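Local coordinates for replication protein B (Plasmid RSF1010, PDB 3H20) that is the primase RepB' of a broad-host-range plasmid, synthesising primers from nucleoside triphosphates on single-stranded DNA for leading-strand replication, at residues Asp222-Glu227 with Lys241-Ala246. Numbering follows the deposited sequence.
Sequences DEYRSE and KCDFIA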
# COMPACT_ATOMS: atom_id res chain seq x y z
N ASP A 222 10.08 10.24 -29.47
CA ASP A 222 8.79 9.63 -29.14
C ASP A 222 7.76 10.70 -28.80
O ASP A 222 6.59 10.59 -29.17
CB ASP A 222 8.93 8.66 -27.96
CG ASP A 222 10.00 7.60 -28.18
OD1 ASP A 222 10.17 7.12 -29.32
OD2 ASP A 222 10.65 7.23 -27.18
N GLU A 223 8.22 11.73 -28.10
CA GLU A 223 7.42 12.88 -27.68
C GLU A 223 6.93 13.67 -28.90
O GLU A 223 5.75 14.04 -28.97
CB GLU A 223 8.28 13.77 -26.79
CG GLU A 223 7.53 14.64 -25.81
CD GLU A 223 8.46 15.34 -24.83
OE1 GLU A 223 9.42 14.69 -24.36
OE2 GLU A 223 8.22 16.53 -24.52
N TYR A 224 7.84 13.91 -29.84
CA TYR A 224 7.52 14.60 -31.09
C TYR A 224 6.49 13.83 -31.92
O TYR A 224 5.49 14.39 -32.35
CB TYR A 224 8.80 14.86 -31.89
CG TYR A 224 8.57 15.34 -33.30
CD1 TYR A 224 8.30 16.68 -33.59
CD2 TYR A 224 8.64 14.44 -34.37
CE1 TYR A 224 8.09 17.11 -34.90
CE2 TYR A 224 8.43 14.86 -35.67
CZ TYR A 224 8.15 16.19 -35.93
OH TYR A 224 7.94 16.58 -37.22
N ARG A 225 6.74 12.53 -32.12
CA ARG A 225 5.85 11.67 -32.90
C ARG A 225 4.44 11.59 -32.29
O ARG A 225 3.45 11.57 -33.02
CB ARG A 225 6.46 10.27 -33.05
CG ARG A 225 7.76 10.25 -33.85
CD ARG A 225 8.59 9.02 -33.55
NE ARG A 225 8.09 7.83 -34.24
CZ ARG A 225 8.50 7.43 -35.45
NH1 ARG A 225 9.42 8.12 -36.12
NH2 ARG A 225 7.98 6.34 -35.99
N SER A 226 4.38 11.54 -30.96
CA SER A 226 3.10 11.52 -30.24
C SER A 226 2.25 12.75 -30.54
O SER A 226 1.07 12.63 -30.88
CB SER A 226 3.35 11.39 -28.73
OG SER A 226 2.19 10.92 -28.07
N GLU A 227 2.86 13.94 -30.42
CA GLU A 227 2.17 15.20 -30.73
C GLU A 227 1.73 15.26 -32.20
O GLU A 227 0.60 15.64 -32.50
CB GLU A 227 3.05 16.41 -30.39
CG GLU A 227 3.43 16.56 -28.91
CD GLU A 227 2.23 16.69 -27.97
OE1 GLU A 227 1.24 17.36 -28.34
OE2 GLU A 227 2.28 16.13 -26.86
N LYS A 241 3.27 23.85 -39.97
CA LYS A 241 2.52 24.31 -38.79
C LYS A 241 2.47 23.21 -37.73
O LYS A 241 2.64 23.49 -36.55
CB LYS A 241 1.11 24.76 -39.19
CG LYS A 241 0.24 25.22 -38.03
CD LYS A 241 -1.18 25.52 -38.49
CE LYS A 241 -2.08 25.94 -37.33
NZ LYS A 241 -1.75 27.30 -36.80
N CYS A 242 2.24 21.97 -38.17
CA CYS A 242 2.30 20.81 -37.28
C CYS A 242 3.64 20.77 -36.55
O CYS A 242 3.68 20.62 -35.32
CB CYS A 242 2.09 19.50 -38.06
SG CYS A 242 0.42 19.22 -38.69
N ASP A 243 4.73 20.90 -37.31
CA ASP A 243 6.08 20.96 -36.73
C ASP A 243 6.17 22.08 -35.69
O ASP A 243 6.69 21.86 -34.59
CB ASP A 243 7.14 21.23 -37.81
CG ASP A 243 7.60 19.96 -38.53
OD1 ASP A 243 7.19 18.83 -38.18
OD2 ASP A 243 8.39 20.11 -39.48
N PHE A 244 5.68 23.26 -36.04
CA PHE A 244 5.75 24.43 -35.17
C PHE A 244 5.06 24.16 -33.83
O PHE A 244 5.61 24.46 -32.77
CB PHE A 244 5.14 25.65 -35.86
CG PHE A 244 5.16 26.89 -35.02
CD1 PHE A 244 6.26 27.74 -35.05
CD2 PHE A 244 4.09 27.21 -34.19
CE1 PHE A 244 6.29 28.90 -34.26
CE2 PHE A 244 4.11 28.36 -33.40
CZ PHE A 244 5.21 29.20 -33.44
N ILE A 245 3.85 23.61 -33.88
CA ILE A 245 3.08 23.33 -32.66
C ILE A 245 3.73 22.23 -31.81
O ILE A 245 3.78 22.33 -30.58
CB ILE A 245 1.59 23.01 -32.96
CG1 ILE A 245 0.91 24.20 -33.65
CG2 ILE A 245 0.85 22.64 -31.68
CD1 ILE A 245 -0.53 23.96 -34.09
N ALA A 246 4.21 21.17 -32.46
CA ALA A 246 4.93 20.11 -31.76
C ALA A 246 6.21 20.65 -31.10
O ALA A 246 6.46 20.39 -29.91
CB ALA A 246 5.25 18.94 -32.71
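Y224 carries its ring anti to the backbone N (chi1 169°), and D243 sets its carboxylate beside its own backbone N. These two torsions bring the phenol and the carboxylate together between helices 220-234 and 239-252. Y224 OH donates a short hydrogen bond of 2.6 Å to D243 OD1. The acceptor lies at the edge of the ring, in its plane. On the aspartate the hydroxyl arrives on the syn side, 33° out of the carboxylate plane.

Further along, A246 packs against the same tyrosine. Its CB sits 3.9 Å from Y224 CD1, oblique to the ring. A246 CB also lies 4.1 Å from E227 CB, and here the backbones are close, with 5.7 Å between E227 CA and A246 CA. The small side chain of A246 is consistent with this close approach. E227 OE2 forms a salt bridge with R253. The segment axes approach to 9.9 Å at an angle of 126°.

The contact joins two successive helices of the C-terminal helix bundle, far from the diphosphate site. Helix 257-267 adds A263 and A267 against Y224. D243 OD2 is hydrogen-bonded to Y282 OH and S268 OG, so both carboxylate oxygens of this buried aspartate have hydroxyl partners. Y224 joins the two helices, while Y282 and S268 link helix 239-252 to helix 279-291 and the loop at S268. Such hydroxyls would probably stabilise a buried negative charge.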